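Local coordinates for protein mitochondrial enolase superfamily member 1 (Homo sapiens, PDB 4A35) that catalyses the magnesium-dependent dehydration of L-fuconate to 2-keto-3-deoxy-L-fuconate, a step in the breakdown of L-fucose, at residues S149-R154 and E338-L343; D88-Y93 and L160-A165. One frame throughout, in Å; residues are numbered along the deposited sequence.

Interaction 1: S149-R154 and E338-L343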
# COMPACT_ATOMS: atom_id res chain seq x y z
N SER A 149 -3.68 19.81 -16.35
CA SER A 149 -3.30 18.79 -17.34
C SER A 149 -2.19 17.86 -16.79
O SER A 149 -1.96 16.80 -17.40
CB SER A 149 -2.84 19.40 -18.67
OG SER A 149 -1.47 19.77 -18.68
N CYS A 150 -1.48 18.26 -15.68
CA CYS A 150 -0.42 17.41 -15.09
C CYS A 150 -0.99 16.43 -14.09
O CYS A 150 -0.26 15.56 -13.60
CB CYS A 150 0.67 18.23 -14.42
SG CYS A 150 1.50 19.41 -15.49
N ILE A 151 -2.28 16.62 -13.70
CA ILE A 151 -2.87 15.86 -12.62
C ILE A 151 -3.86 14.78 -13.05
O ILE A 151 -4.76 15.03 -13.84
CB ILE A 151 -3.59 16.85 -11.63
CG1 ILE A 151 -2.60 17.89 -11.01
CG2 ILE A 151 -4.35 16.07 -10.55
CD1 ILE A 151 -3.37 19.12 -10.47
N ASP A 152 -3.69 13.57 -12.46
CA ASP A 152 -4.65 12.49 -12.62
C ASP A 152 -5.76 12.63 -11.57
O ASP A 152 -5.48 12.49 -10.39
CB ASP A 152 -3.93 11.10 -12.52
CG ASP A 152 -4.76 9.93 -13.04
OD1 ASP A 152 -6.01 10.10 -13.25
OD2 ASP A 152 -4.18 8.87 -13.28
N PHE A 153 -7.04 12.84 -12.01
CA PHE A 153 -8.20 13.01 -11.15
C PHE A 153 -8.94 11.70 -10.91
O PHE A 153 -9.96 11.72 -10.22
CB PHE A 153 -9.17 14.06 -11.71
CG PHE A 153 -8.61 15.47 -11.62
CD1 PHE A 153 -7.74 15.95 -12.61
CD2 PHE A 153 -8.95 16.31 -10.57
CE1 PHE A 153 -7.24 17.25 -12.55
CE2 PHE A 153 -8.48 17.63 -10.53
CZ PHE A 153 -7.61 18.08 -11.49
N ARG A 154 -8.44 10.57 -11.44
CA ARG A 154 -9.15 9.31 -11.18
C ARG A 154 -9.37 9.10 -9.66
O ARG A 154 -8.47 9.33 -8.86
CB ARG A 154 -8.46 8.08 -11.83
CG ARG A 154 -9.28 6.80 -11.62
CD ARG A 154 -8.90 5.65 -12.62
NE ARG A 154 -7.54 5.16 -12.35
CZ ARG A 154 -6.95 4.16 -13.01
NH1 ARG A 154 -7.56 3.57 -14.04
NH2 ARG A 154 -5.70 3.78 -12.68
N GLU A 338 0.68 14.15 -7.82
CA GLU A 338 -0.29 13.74 -6.83
C GLU A 338 -0.33 14.72 -5.65
O GLU A 338 -1.43 14.97 -5.13
CB GLU A 338 -0.00 12.34 -6.36
CG GLU A 338 -1.22 11.79 -5.60
CD GLU A 338 -1.16 10.30 -5.31
OE1 GLU A 338 -0.07 9.79 -4.99
OE2 GLU A 338 -2.24 9.66 -5.36
N ASN A 339 0.85 15.27 -5.22
CA ASN A 339 0.83 16.29 -4.16
C ASN A 339 -0.06 17.49 -4.57
O ASN A 339 -0.77 18.01 -3.71
CB ASN A 339 2.24 16.81 -3.86
CG ASN A 339 2.86 16.00 -2.75
OD1 ASN A 339 2.53 16.16 -1.58
ND2 ASN A 339 3.67 15.02 -3.12
N LEU A 340 -0.03 17.92 -5.86
CA LEU A 340 -0.88 19.03 -6.33
C LEU A 340 -2.36 18.71 -6.12
O LEU A 340 -3.11 19.56 -5.63
CB LEU A 340 -0.67 19.33 -7.83
CG LEU A 340 0.67 20.02 -8.17
CD1 LEU A 340 0.90 19.99 -9.70
CD2 LEU A 340 0.67 21.45 -7.64
N SER A 341 -2.77 17.46 -6.45
CA SER A 341 -4.18 17.02 -6.29
C SER A 341 -4.60 17.05 -4.82
O SER A 341 -5.74 17.42 -4.51
CB SER A 341 -4.39 15.62 -6.88
OG SER A 341 -3.87 14.53 -6.13
N VAL A 342 -3.65 16.74 -3.90
CA VAL A 342 -3.95 16.71 -2.46
C VAL A 342 -4.00 18.17 -1.96
O VAL A 342 -4.88 18.49 -1.18
CB VAL A 342 -2.94 15.81 -1.71
CG1 VAL A 342 -3.13 15.92 -0.18
CG2 VAL A 342 -3.11 14.34 -2.13
N LEU A 343 -3.06 19.05 -2.38
CA LEU A 343 -3.17 20.48 -1.99
C LEU A 343 -4.53 21.04 -2.42
O LEU A 343 -5.16 21.82 -1.69
CB LEU A 343 -2.04 21.32 -2.67
CG LEU A 343 -0.63 21.03 -2.16
CD1 LEU A 343 0.40 21.76 -3.05
CD2 LEU A 343 -0.50 21.45 -0.66
O HOH W 1 -3.36 12.90 -8.58
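Ile-151 makes both direct contacts with the helix, one through each branch of its side chain. Its CD1 lies 3.8 Å from Leu-340 CB, and its CG2 lies 3.7 Å from Ser-341 CB. The first torsion explains the division: with CG1 anti to the carbonyl carbon (chi1 -60°) and CG2 anti to the backbone N, the longer branch runs to Leu-340 and the methyl to Ser-341. The Ile-151 and Leu-340 side chains cross at about a right angle, and CD1 and CG1 meet the leucine at its CB. CG2 also sits 3.7 Å above the plane of the Phe-153 ring, offset toward its rim, so this methyl touches both ring and helix.

Helix 335-348, which follows strand 325-326 of the parallel sheet, belongs to the TIM-barrel-like C-terminal domain of the enolase superfamily; the segment 149-154 is part of the connection between helices 144-148 and 162-171.

The polar link is indirect. Water 1 donates to Asp-152 O at 2.8 Å and to Ser-341 OG at 3.0 Å, bridging loop and helix. Ser-341 OG spends its own proton on Glu-338 O at 2.7 Å, on a lone pair in the carbonyl plane (C=O...donor angle 128°), and the same oxygen accepts from Val-342 N, so two donors grip it. Within the loop, Arg-154 N donates to Asp-152 OD1 at 3.1 Å from above the carboxylate plane, an Asx turn with a nearly straight N-H...O angle of 165°. The other carboxylate oxygen, OD2, forms a salt bridge with Arg-94 of helix 89-97.

Interaction 2: D88-Y93 and L160-A165. With EDO (1,2-ethanediol), chain J.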
# COMPACT_ATOMS: atom_id res chain seq x y z
N ASP A 88 1.66 15.99 -21.67
CA ASP A 88 0.52 15.15 -21.22
C ASP A 88 1.00 14.46 -19.97
O ASP A 88 1.23 13.24 -19.97
CB ASP A 88 0.03 14.16 -22.29
CG ASP A 88 -1.15 13.29 -21.84
OD1 ASP A 88 -1.80 13.64 -20.81
OD2 ASP A 88 -1.42 12.27 -22.49
N PHE A 89 1.19 15.26 -18.90
CA PHE A 89 1.79 14.75 -17.68
C PHE A 89 0.82 13.79 -16.99
O PHE A 89 1.26 12.76 -16.47
CB PHE A 89 2.28 15.88 -16.78
CG PHE A 89 3.65 15.66 -16.16
CD1 PHE A 89 4.09 14.37 -15.83
CD2 PHE A 89 4.49 16.74 -15.90
CE1 PHE A 89 5.35 14.17 -15.23
CE2 PHE A 89 5.74 16.54 -15.27
CZ PHE A 89 6.15 15.25 -14.94
N ARG A 90 -0.49 14.05 -17.11
CA ARG A 90 -1.53 13.13 -16.61
C ARG A 90 -1.39 11.73 -17.24
O ARG A 90 -1.41 10.73 -16.52
CB ARG A 90 -2.93 13.69 -16.94
CG ARG A 90 -4.05 12.71 -16.59
CD ARG A 90 -5.36 13.25 -17.03
NE ARG A 90 -5.61 14.53 -16.38
CZ ARG A 90 -6.46 15.45 -16.81
NH1 ARG A 90 -7.21 15.22 -17.89
NH2 ARG A 90 -6.61 16.59 -16.16
N GLY A 91 -1.24 11.67 -18.57
CA GLY A 91 -1.05 10.43 -19.32
C GLY A 91 0.17 9.66 -18.86
O GLY A 91 0.10 8.45 -18.62
N PHE A 92 1.31 10.38 -18.70
CA PHE A 92 2.57 9.74 -18.23
C PHE A 92 2.41 9.21 -16.79
O PHE A 92 2.82 8.07 -16.47
CB PHE A 92 3.72 10.74 -18.32
CG PHE A 92 5.05 10.15 -17.93
CD1 PHE A 92 5.67 9.19 -18.74
CD2 PHE A 92 5.68 10.52 -16.75
CE1 PHE A 92 6.92 8.69 -18.42
CE2 PHE A 92 6.94 10.00 -16.42
CZ PHE A 92 7.54 9.07 -17.25
N TYR A 93 1.76 10.04 -15.92
CA TYR A 93 1.44 9.65 -14.56
C TYR A 93 0.62 8.33 -14.55
O TYR A 93 0.97 7.37 -13.84
CB TYR A 93 0.66 10.78 -13.86
CG TYR A 93 0.43 10.49 -12.39
CD1 TYR A 93 -0.69 9.75 -11.97
CD2 TYR A 93 1.38 10.85 -11.43
CE1 TYR A 93 -0.89 9.46 -10.63
CE2 TYR A 93 1.21 10.52 -10.09
CZ TYR A 93 0.08 9.81 -9.69
OH TYR A 93 -0.06 9.47 -8.37
N LEU A 160 -13.47 16.63 -6.20
CA LEU A 160 -12.68 17.66 -6.92
C LEU A 160 -12.59 17.30 -8.39
O LEU A 160 -11.80 16.43 -8.80
CB LEU A 160 -11.26 17.76 -6.29
CG LEU A 160 -10.31 18.84 -6.89
CD1 LEU A 160 -10.52 20.24 -6.21
CD2 LEU A 160 -8.83 18.37 -6.78
N THR A 161 -13.45 17.96 -9.19
CA THR A 161 -13.40 17.81 -10.64
C THR A 161 -12.28 18.70 -11.19
O THR A 161 -11.71 19.53 -10.45
CB THR A 161 -14.76 18.22 -11.27
OG1 THR A 161 -14.97 19.64 -11.05
CG2 THR A 161 -15.96 17.41 -10.73
N GLU A 162 -11.96 18.52 -12.48
CA GLU A 162 -10.98 19.37 -13.16
C GLU A 162 -11.45 20.83 -13.09
O GLU A 162 -10.65 21.72 -12.84
CB GLU A 162 -10.83 18.94 -14.63
CG GLU A 162 -10.09 17.63 -14.80
CD GLU A 162 -9.91 17.15 -16.22
OE1 GLU A 162 -9.60 17.99 -17.09
OE2 GLU A 162 -10.08 15.93 -16.47
N GLU A 163 -12.76 21.07 -13.28
CA GLU A 163 -13.41 22.38 -13.22
C GLU A 163 -13.23 22.99 -11.79
O GLU A 163 -12.91 24.17 -11.64
CB GLU A 163 -14.90 22.22 -13.59
CG GLU A 163 -15.16 21.67 -15.00
CD GLU A 163 -14.78 20.24 -15.41
OE1 GLU A 163 -14.75 19.33 -14.55
OE2 GLU A 163 -14.54 20.04 -16.62
N ASP A 164 -13.44 22.18 -10.75
CA ASP A 164 -13.28 22.63 -9.34
C ASP A 164 -11.84 23.09 -9.09
O ASP A 164 -11.63 24.07 -8.39
CB ASP A 164 -13.56 21.52 -8.32
CG ASP A 164 -14.99 21.05 -8.22
OD1 ASP A 164 -15.90 21.87 -8.49
OD2 ASP A 164 -15.19 19.88 -7.88
N ALA A 165 -10.86 22.31 -9.63
CA ALA A 165 -9.41 22.57 -9.51
C ALA A 165 -9.11 23.90 -10.20
O ALA A 165 -8.40 24.73 -9.65
CB ALA A 165 -8.62 21.43 -10.16
C1 EDO J . -17.80 17.58 -6.97
O1 EDO J . -17.51 18.91 -7.36
C2 EDO J . -18.92 17.63 -5.91
O2 EDO J . -18.53 18.58 -4.91
O HOH W 2 -8.87 17.12 -19.59
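Arg-90 NH1 and Glu-162 OE2 form a salt bridge of 3.3 Å. The guanidinium and carboxylate planes stand 59° apart, so the groups do not pair flat. Two conformers of Glu-162 are deposited; the bridge was measured in one and its persistence is doubtful. The firmer side is the inner one: Arg-90, bent at chi3 (-59°), has its NE held by the loop carbonyl of Ile-151, and both charged side chains touch Phe-153. Toward solvent, water 2 lies in the guanidinium plane at its edge, accepting from Arg-90 NH1 at 3.0 Å and donating to Glu-162 OE1 at 2.7 Å.

Both helix starts are capped: Asp-88 OD1 accepts from Gly-91 N, while Thr-161 and Asp-164 form a capping box, with Thr-161 N reaching Asp-164 OD2 at 2.9 Å and Asp-164 N reaching Thr-161 OG1 at 3.0 Å. The O1 hydroxyl of a 1,2-ethanediol, probably from the crystallisation liquor, donates a hydrogen bond to Asp-164 OD2. A leucine in place of Asp-164 would probably leave Thr-161 N without its acceptor and the box half formed.

Behind the bridge, Phe-89 and Tyr-93 pack helix 89-97 on helices 110-131 and 335-348, and Leu-160 meets Leu-344 of the latter.

Overall arrangement
The four segments alternate along the chain, and the centres of the contacts are about 6 Å apart. Their joint is loop 149-154: Ser-149 O lies 3.1 Å from Arg-90 N and Ile-151 O 2.7 Å from Arg-90 NE, both probable hydrogen bonds. Packing adds Phe-153 CD2 at 3.4 Å from Leu-160 O, and Glu-338 CD at 3.4 Å from Tyr-93 OH. Neither contact takes part in the catalytic site, interaction 2 lying at the surface and interaction 1 buried. The Leu-340 side chain is about 12 Å from a bound magnesium ion. Leu-343, on the same helix, touches Asp-373, which with Tyr-188 and Ser-380 forms a magnesium site; Asp-251, Glu-277 and Glu-306 hold the catalytic ion.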